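Local atomic coordinates of TRAP dicarboxylate transporter-DctP subunit (Marinobacter aquaeolei, PDB entry 4PFI), a protein that probably binds a small organic acid, perhaps a dicarboxylate, in the periplasm and delivers it to the membrane components of a TRAP transporter. Residues P109-E122 and R309-F323. Sequence-based numbering, arbitrary orientation.
Sequences PETGLFNLHFLLPE and RAAFRDASLPARQRF
Phe118 lays one face of its ring against the helix at Arg313, whose CB stands 4.3 Å from the ring centroid in a CH-pi contact. Phe118 CE2 meets Phe312 CB at 3.5 Å, and the Arg309 carbonyl oxygen lies over the same face as Arg313 CB. An alanine here is likely to leave Phe312 CB and the aliphatic part of Arg313 facing a gap. Beyond the ring, Glu122 OE2 takes a nearly straight bond from Arg309 NH1 (2.8 Å), which approaches from above the carboxylate plane, while Arg313 NH1 completes the salt-bridge network at a longer 3.7 Å. On the other flank, Arg320 reaches out with its chain extended from CG to NE; NH2 donates to His117 O at 3.2 Å, within both the guanidinium and carbonyl planes, and weakly to Phe118 O. Leu119 CD1 sits over the centre of that guanidinium. In this solute-binding protein of family 7, the contact packs the loop between helices 101-104 and 124-132 against the two C-terminal helices, 306-316 and 318-339. Farther along, Leu116 splits its methyls, CD2 touching Ala319 CB (3.7 Å) and CD1 Phe323 CD2. With CG anti to the backbone N (chi1 178°), the Phe323 ring swings toward 109-113 and brings its edge to Pro109 O through CE1 (3.5 Å). Water 1 joins His117 O, Ser316 OG and Arg320 NE, and Arg309 is further fixed by Glu306 and the carbonyls of Ala240 and Arg241.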
ATOM      1  N   PRO A 109      -8.979   7.707  -8.234  1.00 34.27           N
ATOM      2  CA  PRO A 109      -8.037   7.118  -9.198  1.00 33.69           C
ATOM      3  C   PRO A 109      -6.616   7.660  -9.070  1.00 33.46           C
ATOM      4  O   PRO A 109      -5.673   7.031  -9.548  1.00 34.71           O
ATOM      5  CB  PRO A 109      -8.620   7.514 -10.559  1.00 37.90           C
ATOM      6  CG  PRO A 109     -10.013   8.044 -10.276  1.00 38.70           C
ATOM      7  CD  PRO A 109      -9.977   8.569  -8.885  1.00 35.72           C
ATOM      8  N   GLU A 110      -6.471   8.802  -8.412  1.00 31.44           N
ATOM      9  CA  GLU A 110      -5.180   9.450  -8.257  1.00 35.62           C
ATOM     10  C   GLU A 110      -4.248   8.583  -7.410  1.00 34.60           C
ATOM     11  O   GLU A 110      -3.024   8.696  -7.505  1.00 34.42           O
ATOM     12  CB  GLU A 110      -5.363  10.831  -7.610  1.00 39.38           C
ATOM     13  CG  GLU A 110      -6.154  11.805  -8.494  1.00 47.45           C
ATOM     14  CD  GLU A 110      -7.647  11.470  -8.600  1.00 50.92           C
ATOM     15  OE1 GLU A 110      -8.219  10.938  -7.623  1.00 50.17           O
ATOM     16  OE2 GLU A 110      -8.255  11.743  -9.662  1.00 53.70           O
ATOM     17  N   THR A 111      -4.825   7.728  -6.570  1.00 29.27           N
ATOM     18  CA  THR A 111      -4.013   6.843  -5.736  1.00 28.51           C
ATOM     19  C   THR A 111      -3.265   5.817  -6.604  1.00 27.30           C
ATOM     20  O   THR A 111      -2.309   5.203  -6.141  1.00 27.66           O
ATOM     21  CB  THR A 111      -4.850   6.143  -4.635  1.00 30.11           C
ATOM     22  OG1 THR A 111      -5.949   5.433  -5.220  1.00 32.14           O
ATOM     23  CG2 THR A 111      -5.392   7.160  -3.645  1.00 28.56           C
ATOM     24  N   GLY A 112      -3.678   5.659  -7.867  1.00 25.79           N
ATOM     25  CA  GLY A 112      -2.941   4.826  -8.801  1.00 23.63           C
ATOM     26  C   GLY A 112      -1.473   5.226  -8.904  1.00 23.86           C
ATOM     27  O   GLY A 112      -0.623   4.420  -9.245  1.00 23.33           O
ATOM     28  N   LEU A 113      -1.179   6.489  -8.630  1.00 25.60           N
ATOM     29  CA  LEU A 113       0.195   6.954  -8.584  1.00 26.88           C
ATOM     30  C   LEU A 113       1.090   5.982  -7.801  1.00 22.38           C
ATOM     31  O   LEU A 113       2.225   5.751  -8.183  1.00 24.79           O
ATOM     32  CB  LEU A 113       0.245   8.334  -7.922  1.00 24.45           C
ATOM     33  CG  LEU A 113       1.618   8.993  -7.768  1.00 25.67           C
ATOM     34  CD1 LEU A 113       2.027   9.696  -9.064  1.00 26.88           C
ATOM     35  CD2 LEU A 113       1.613   9.989  -6.566  1.00 25.14           C
ATOM     36  N   PHE A 114       0.565   5.422  -6.715  1.00 22.03           N
ATOM     37  CA  PHE A 114       1.340   4.577  -5.808  1.00 21.24           C
ATOM     38  C   PHE A 114       1.576   3.162  -6.303  1.00 20.29           C
ATOM     39  O   PHE A 114       2.342   2.420  -5.687  1.00 23.03           O
ATOM     40  CB  PHE A 114       0.669   4.525  -4.423  1.00 21.76           C
ATOM     41  CG  PHE A 114       0.611   5.847  -3.753  1.00 23.58           C
ATOM     42  CD1 PHE A 114       1.785   6.521  -3.450  1.00 22.14           C
ATOM     43  CD2 PHE A 114      -0.611   6.450  -3.481  1.00 24.05           C
ATOM     44  CE1 PHE A 114       1.741   7.782  -2.847  1.00 26.55           C
ATOM     45  CE2 PHE A 114      -0.663   7.701  -2.874  1.00 27.34           C
ATOM     46  CZ  PHE A 114       0.527   8.372  -2.557  1.00 28.03           C
ATOM     47  N   ASN A 115       0.918   2.777  -7.390  1.00 20.40           N
ATOM     48  CA  ASN A 115       1.206   1.492  -8.034  1.00 20.01           C
ATOM     49  C   ASN A 115       2.072   1.632  -9.301  1.00 22.23           C
ATOM     50  O   ASN A 115       2.358   0.634  -9.949  1.00 20.78           O
ATOM     51  CB  ASN A 115      -0.074   0.728  -8.388  1.00 19.89           C
ATOM     52  CG  ASN A 115      -1.029   0.541  -7.209  1.00 26.34           C
ATOM     53  OD1 ASN A 115      -2.251   0.608  -7.386  1.00 28.50           O
ATOM     54  ND2 ASN A 115      -0.494   0.300  -6.018  1.00 25.79           N
ATOM     55  N   LEU A 116       2.471   2.851  -9.669  1.00 22.89           N
ATOM     56  CA  LEU A 116       3.376   3.045 -10.821  1.00 20.80           C
ATOM     57  C   LEU A 116       4.801   2.580 -10.492  1.00 19.74           C
ATOM     58  O   LEU A 116       5.334   2.884  -9.423  1.00 22.18           O
ATOM     59  CB  LEU A 116       3.396   4.515 -11.267  1.00 21.34           C
ATOM     60  CG  LEU A 116       2.127   4.985 -11.997  1.00 22.19           C
ATOM     61  CD1 LEU A 116       2.166   6.475 -12.196  1.00 27.40           C
ATOM     62  CD2 LEU A 116       1.958   4.268 -13.344  1.00 22.13           C
ATOM     63  N   HIS A 117       5.433   1.843 -11.393  1.00 19.40           N
ATOM     64  CA  HIS A 117       6.762   1.310 -11.088  1.00 19.98           C
ATOM     65  C   HIS A 117       7.848   2.382 -11.290  1.00 23.81           C
ATOM     66  O   HIS A 117       7.766   3.156 -12.241  1.00 23.24           O
ATOM     67  CB  HIS A 117       7.053   0.077 -11.953  1.00 18.46           C
ATOM     68  CG  HIS A 117       6.193  -1.110 -11.623  1.00 20.18           C
ATOM     69  ND1 HIS A 117       6.372  -2.340 -12.187  1.00 17.72           N
ATOM     70  CD2 HIS A 117       5.136  -1.227 -10.773  1.00 17.94           C
ATOM     71  CE1 HIS A 117       5.464  -3.181 -11.708  1.00 18.47           C
ATOM     72  NE2 HIS A 117       4.706  -2.528 -10.863  1.00 17.55           N
ATOM     73  N   PHE A 118       8.846   2.412 -10.400  1.00 23.52           N
ATOM     74  CA  PHE A 118      10.046   3.250 -10.548  1.00 22.39           C
ATOM     75  C   PHE A 118       9.745   4.749 -10.558  1.00 27.36           C
ATOM     76  O   PHE A 118      10.462   5.514 -11.173  1.00 30.21           O
ATOM     77  CB  PHE A 118      10.821   2.842 -11.804  1.00 20.06           C
ATOM     78  CG  PHE A 118      11.159   1.373 -11.830  1.00 19.42           C
ATOM     79  CD1 PHE A 118      12.112   0.854 -10.962  1.00 19.17           C
ATOM     80  CD2 PHE A 118      10.501   0.501 -12.689  1.00 20.72           C
ATOM     81  CE1 PHE A 118      12.400  -0.497 -10.944  1.00 18.62           C
ATOM     82  CE2 PHE A 118      10.800  -0.860 -12.678  1.00 19.84           C
ATOM     83  CZ  PHE A 118      11.751  -1.353 -11.796  1.00 18.19           C
ATOM     84  N   LEU A 119       8.700   5.170  -9.853  1.00 29.14           N
ATOM     85  CA  LEU A 119       8.276   6.558  -9.901  1.00 26.62           C
ATOM     86  C   LEU A 119       8.732   7.297  -8.651  1.00 28.72           C
ATOM     87  O   LEU A 119       9.555   8.211  -8.725  1.00 32.06           O
ATOM     88  CB  LEU A 119       6.756   6.656 -10.024  1.00 26.83           C
ATOM     89  CG  LEU A 119       6.220   8.094 -10.071  1.00 28.68           C
ATOM     90  CD1 LEU A 119       6.243   8.617 -11.496  1.00 24.94           C
ATOM     91  CD2 LEU A 119       4.824   8.156  -9.491  1.00 30.40           C
ATOM     92  N   LEU A 120       8.178   6.914  -7.506  1.00 23.51           N
ATOM     93  CA  LEU A 120       8.600   7.473  -6.236  1.00 26.13           C
ATOM     94  C   LEU A 120      10.084   7.183  -6.029  1.00 29.59           C
ATOM     95  O   LEU A 120      10.596   6.190  -6.531  1.00 28.87           O
ATOM     96  CB  LEU A 120       7.805   6.850  -5.107  1.00 24.75           C
ATOM     97  CG  LEU A 120       6.421   7.411  -4.821  1.00 30.84           C
ATOM     98  CD1 LEU A 120       5.597   7.625  -6.093  1.00 29.76           C
ATOM     99  CD2 LEU A 120       5.715   6.454  -3.860  1.00 35.64           C
ATOM    100  N   PRO A 121      10.787   8.060  -5.298  1.00 30.37           N
ATOM    101  CA  PRO A 121      12.224   7.863  -5.061  1.00 26.81           C
ATOM    102  C   PRO A 121      12.522   6.538  -4.317  1.00 26.81           C
ATOM    103  O   PRO A 121      11.796   6.185  -3.386  1.00 24.49           O
ATOM    104  CB  PRO A 121      12.610   9.080  -4.214  1.00 26.97           C
ATOM    105  CG  PRO A 121      11.339   9.614  -3.673  1.00 29.71           C
ATOM    106  CD  PRO A 121      10.281   9.289  -4.664  1.00 28.19           C
ATOM    107  N   GLU A 122      13.556   5.821  -4.763  1.00 28.58           N
ATOM    108  CA  GLU A 122      14.011   4.561  -4.173  1.00 29.46           C
ATOM    109  C   GLU A 122      14.450   4.745  -2.739  1.00 31.64           C
ATOM    110  O   GLU A 122      14.045   3.996  -1.848  1.00 31.68           O
ATOM    111  CB  GLU A 122      15.252   4.048  -4.906  1.00 34.23           C
ATOM    112  CG  GLU A 122      15.108   3.875  -6.380  1.00 39.42           C
ATOM    113  CD  GLU A 122      16.422   3.483  -7.027  1.00 43.16           C
ATOM    114  OE1 GLU A 122      17.447   3.400  -6.304  1.00 43.33           O
ATOM    115  OE2 GLU A 122      16.427   3.254  -8.258  1.00 44.00           O
ATOM    116  N   ARG A 309      16.971  -3.521 -13.283  1.00 20.14           N
ATOM    117  CA  ARG A 309      15.928  -2.602 -12.871  1.00 20.25           C
ATOM    118  C   ARG A 309      15.694  -1.561 -13.952  1.00 25.34           C
ATOM    119  O   ARG A 309      14.553  -1.218 -14.267  1.00 23.60           O
ATOM    120  CB  ARG A 309      16.292  -1.930 -11.551  1.00 20.66           C
ATOM    121  CG  ARG A 309      16.340  -2.939 -10.421  1.00 19.60           C
ATOM    122  CD  ARG A 309      16.646  -2.328  -9.060  1.00 20.01           C
ATOM    123  NE  ARG A 309      15.532  -1.520  -8.570  1.00 20.07           N
ATOM    124  CZ  ARG A 309      15.584  -0.212  -8.369  1.00 22.27           C
ATOM    125  NH1 ARG A 309      16.705   0.465  -8.601  1.00 26.15           N
ATOM    126  NH2 ARG A 309      14.512   0.422  -7.923  1.00 21.24           N
ATOM    127  N   ALA A 310      16.796  -1.066 -14.514  1.00 29.26           N
ATOM    128  CA  ALA A 310      16.753  -0.023 -15.525  1.00 27.61           C
ATOM    129  C   ALA A 310      15.971  -0.518 -16.736  1.00 23.99           C
ATOM    130  O   ALA A 310      15.229   0.242 -17.340  1.00 24.83           O
ATOM    131  CB  ALA A 310      18.152   0.387 -15.922  1.00 25.15           C
ATOM    132  N   ALA A 311      16.112  -1.797 -17.062  1.00 22.46           N
ATOM    133  CA  ALA A 311      15.383  -2.370 -18.183  1.00 22.06           C
ATOM    134  C   ALA A 311      13.853  -2.399 -17.928  1.00 24.82           C
ATOM    135  O   ALA A 311      13.051  -2.175 -18.843  1.00 24.76           O
ATOM    136  CB  ALA A 311      15.922  -3.776 -18.521  1.00 21.29           C
ATOM    137  N   PHE A 312      13.457  -2.668 -16.688  1.00 22.89           N
ATOM    138  CA  PHE A 312      12.048  -2.708 -16.329  1.00 21.68           C
ATOM    139  C   PHE A 312      11.493  -1.303 -16.300  1.00 20.67           C
ATOM    140  O   PHE A 312      10.333  -1.082 -16.634  1.00 21.70           O
ATOM    141  CB  PHE A 312      11.839  -3.359 -14.956  1.00 18.57           C
ATOM    142  CG  PHE A 312      11.827  -4.859 -14.977  1.00 17.40           C
ATOM    143  CD1 PHE A 312      10.762  -5.548 -15.538  1.00 16.75           C
ATOM    144  CD2 PHE A 312      12.835  -5.591 -14.368  1.00 17.21           C
ATOM    145  CE1 PHE A 312      10.736  -6.935 -15.533  1.00 17.73           C
ATOM    146  CE2 PHE A 312      12.801  -7.005 -14.365  1.00 16.02           C
ATOM    147  CZ  PHE A 312      11.759  -7.664 -14.947  1.00 15.41           C
ATOM    148  N   ARG A 313      12.312  -0.354 -15.858  1.00 22.68           N
ATOM    149  CA  ARG A 313      11.903   1.051 -15.826  1.00 22.82           C
ATOM    150  C   ARG A 313      11.516   1.489 -17.248  1.00 26.05           C
ATOM    151  O   ARG A 313      10.405   1.999 -17.490  1.00 27.74           O
ATOM    152  CB  ARG A 313      13.038   1.923 -15.282  1.00 23.90           C
ATOM    153  CG  ARG A 313      12.596   3.273 -14.705  1.00 29.66           C
ATOM    154  CD  ARG A 313      13.805   4.092 -14.201  1.00 36.73           C
ATOM    155  NE  ARG A 313      14.829   3.219 -13.596  1.00 44.66           N
ATOM    156  CZ  ARG A 313      15.181   3.201 -12.304  1.00 42.07           C
ATOM    157  NH1 ARG A 313      14.619   4.044 -11.422  1.00 43.35           N
ATOM    158  NH2 ARG A 313      16.118   2.345 -11.894  1.00 30.30           N
ATOM    159  N   ASP A 314      12.429   1.236 -18.189  1.00 28.29           N
ATOM    160  CA  ASP A 314      12.227   1.596 -19.586  1.00 32.46           C
ATOM    161  C   ASP A 314      10.903   1.007 -20.059  1.00 31.86           C
ATOM    162  O   ASP A 314      10.077   1.709 -20.646  1.00 37.19           O
ATOM    163  CB  ASP A 314      13.408   1.120 -20.445  1.00 30.97           C
ATOM    164  CG  ASP A 314      14.738   1.816 -20.073  1.00 36.91           C
ATOM    165  OD1 ASP A 314      14.703   2.859 -19.376  1.00 37.22           O
ATOM    166  OD2 ASP A 314      15.829   1.329 -20.479  1.00 37.89           O
ATOM    167  N   ALA A 315      10.664  -0.254 -19.719  1.00 24.48           N
ATOM    168  CA  ALA A 315       9.478  -0.953 -20.206  1.00 22.10           C
ATOM    169  C   ALA A 315       8.209  -0.634 -19.407  1.00 21.72           C
ATOM    170  O   ALA A 315       7.104  -0.969 -19.837  1.00 25.19           O
ATOM    171  CB  ALA A 315       9.736  -2.466 -20.256  1.00 20.86           C
ATOM    172  N   SER A 316       8.353   0.078 -18.292  1.00 23.80           N
ATOM    173  CA  SER A 316       7.217   0.435 -17.422  1.00 22.51           C
ATOM    174  C   SER A 316       6.469   1.690 -17.844  1.00 22.93           C
ATOM    175  O   SER A 316       5.406   1.998 -17.302  1.00 26.02           O
ATOM    176  CB  SER A 316       7.727   0.698 -16.007  1.00 21.43           C
ATOM    177  OG  SER A 316       8.494   1.916 -16.002  1.00 33.15           O
ATOM    178  N   LEU A 317       7.033   2.441 -18.773  1.00 25.04           N
ATOM    179  CA  LEU A 317       6.535   3.792 -19.057  1.00 27.04           C
ATOM    180  C   LEU A 317       5.037   3.865 -19.434  1.00 27.18           C
ATOM    181  O   LEU A 317       4.322   4.725 -18.940  1.00 34.37           O
ATOM    182  CB  LEU A 317       7.411   4.458 -20.114  1.00 28.23           C
ATOM    183  CG  LEU A 317       8.848   4.673 -19.601  1.00 29.55           C
ATOM    184  CD1 LEU A 317       9.758   5.195 -20.699  1.00 29.25           C
ATOM    185  CD2 LEU A 317       8.875   5.621 -18.385  1.00 30.72           C
ATOM    186  N   PRO A 318       4.551   2.924 -20.246  1.00 27.41           N
ATOM    187  CA  PRO A 318       3.146   2.905 -20.682  1.00 31.65           C
ATOM    188  C   PRO A 318       2.108   2.909 -19.559  1.00 32.55           C
ATOM    189  O   PRO A 318       0.995   3.368 -19.808  1.00 34.47           O
ATOM    190  CB  PRO A 318       3.036   1.598 -21.483  1.00 29.91           C
ATOM    191  CG  PRO A 318       4.415   1.330 -21.964  1.00 25.74           C
ATOM    192  CD  PRO A 318       5.335   1.848 -20.876  1.00 29.39           C
ATOM    193  N   ALA A 319       2.424   2.410 -18.366  1.00 29.75           N
ATOM    194  CA  ALA A 319       1.490   2.569 -17.250  1.00 24.79           C
ATOM    195  C   ALA A 319       1.310   4.049 -16.853  1.00 28.01           C
ATOM    196  O   ALA A 319       0.269   4.426 -16.325  1.00 26.16           O
ATOM    197  CB  ALA A 319       1.921   1.758 -16.064  1.00 26.81           C
ATOM    198  N   ARG A 320       2.320   4.880 -17.119  1.00 29.33           N
ATOM    199  CA  ARG A 320       2.225   6.312 -16.828  1.00 32.30           C
ATOM    200  C   ARG A 320       1.224   6.962 -17.769  1.00 34.39           C
ATOM    201  O   ARG A 320       0.412   7.783 -17.356  1.00 29.17           O
ATOM    202  CB  ARG A 320       3.601   6.990 -16.911  1.00 28.60           C
ATOM    203  CG  ARG A 320       4.451   6.592 -15.734  1.00 27.71           C
ATOM    204  CD  ARG A 320       5.867   7.109 -15.767  1.00 34.16           C
ATOM    205  NE  ARG A 320       6.696   6.371 -14.815  1.00 34.15           N
ATOM    206  CZ  ARG A 320       7.890   6.767 -14.382  1.00 35.63           C
ATOM    207  NH1 ARG A 320       8.418   7.912 -14.804  1.00 28.91           N
ATOM    208  NH2 ARG A 320       8.554   6.006 -13.510  1.00 35.48           N
ATOM    209  N   GLN A 321       1.272   6.546 -19.030  1.00 37.01           N
ATOM    210  CA  GLN A 321       0.356   7.037 -20.047  1.00 35.12           C
ATOM    211  C   GLN A 321      -1.085   6.703 -19.658  1.00 31.79           C
ATOM    212  O   GLN A 321      -1.928   7.581 -19.591  1.00 35.93           O
ATOM    213  CB  GLN A 321       0.715   6.412 -21.395  1.00 39.42           C
ATOM    214  CG  GLN A 321      -0.194   6.809 -22.556  1.00 42.93           C
ATOM    215  CD  GLN A 321       0.131   6.044 -23.827  1.00 48.42           C
ATOM    216  OE1 GLN A 321       1.287   5.991 -24.259  1.00 49.85           O
ATOM    217  NE2 GLN A 321      -0.882   5.421 -24.418  1.00 51.28           N
ATOM    218  N   ARG A 322      -1.351   5.428 -19.372  1.00 33.22           N
ATOM    219  CA  ARG A 322      -2.690   4.982 -18.961  1.00 31.11           C
ATOM    220  C   ARG A 322      -3.145   5.744 -17.710  1.00 31.56           C
ATOM    221  O   ARG A 322      -4.315   6.078 -17.567  1.00 28.92           O
ATOM    222  CB  ARG A 322      -2.704   3.465 -18.707  1.00 32.60           C
ATOM    223  CG  ARG A 322      -3.978   2.926 -18.013  1.00 36.99           C
ATOM    224  CD  ARG A 322      -5.262   3.071 -18.860  1.00 43.69           C
ATOM    225  NE  ARG A 322      -5.052   2.753 -20.279  1.00 53.34           N
ATOM    226  CZ  ARG A 322      -4.967   1.516 -20.783  1.00 56.48           C
ATOM    227  NH1 ARG A 322      -5.064   0.448 -19.990  1.00 54.57           N
ATOM    228  NH2 ARG A 322      -4.773   1.340 -22.093  1.00 56.08           N
ATOM    229  N   PHE A 323      -2.200   6.050 -16.824  1.00 30.55           N
ATOM    230  CA  PHE A 323      -2.512   6.749 -15.583  1.00 27.64           C
ATOM    231  C   PHE A 323      -2.980   8.160 -15.872  1.00 30.41           C
ATOM    232  O   PHE A 323      -3.939   8.616 -15.271  1.00 34.02           O
ATOM    233  CB  PHE A 323      -1.306   6.801 -14.641  1.00 27.15           C
ATOM    234  CG  PHE A 323      -1.563   7.564 -13.368  1.00 27.65           C
ATOM    235  CD1 PHE A 323      -2.523   7.137 -12.469  1.00 27.06           C
ATOM    236  CD2 PHE A 323      -0.865   8.743 -13.089  1.00 28.86           C
ATOM    237  CE1 PHE A 323      -2.760   7.847 -11.303  1.00 27.62           C
ATOM    238  CE2 PHE A 323      -1.096   9.457 -11.924  1.00 29.41           C
ATOM    239  CZ  PHE A 323      -2.045   9.011 -11.033  1.00 30.91           C
TER
HETATM  240  O   HOH W   1       6.251   3.421 -14.432  1.00 28.36           O
HETATM  241  O   HOH W   2      13.098   6.437 -11.234  1.00 37.12           O
HETATM  242  O   HOH W   3      13.398   4.023  -9.024  1.00 21.72           O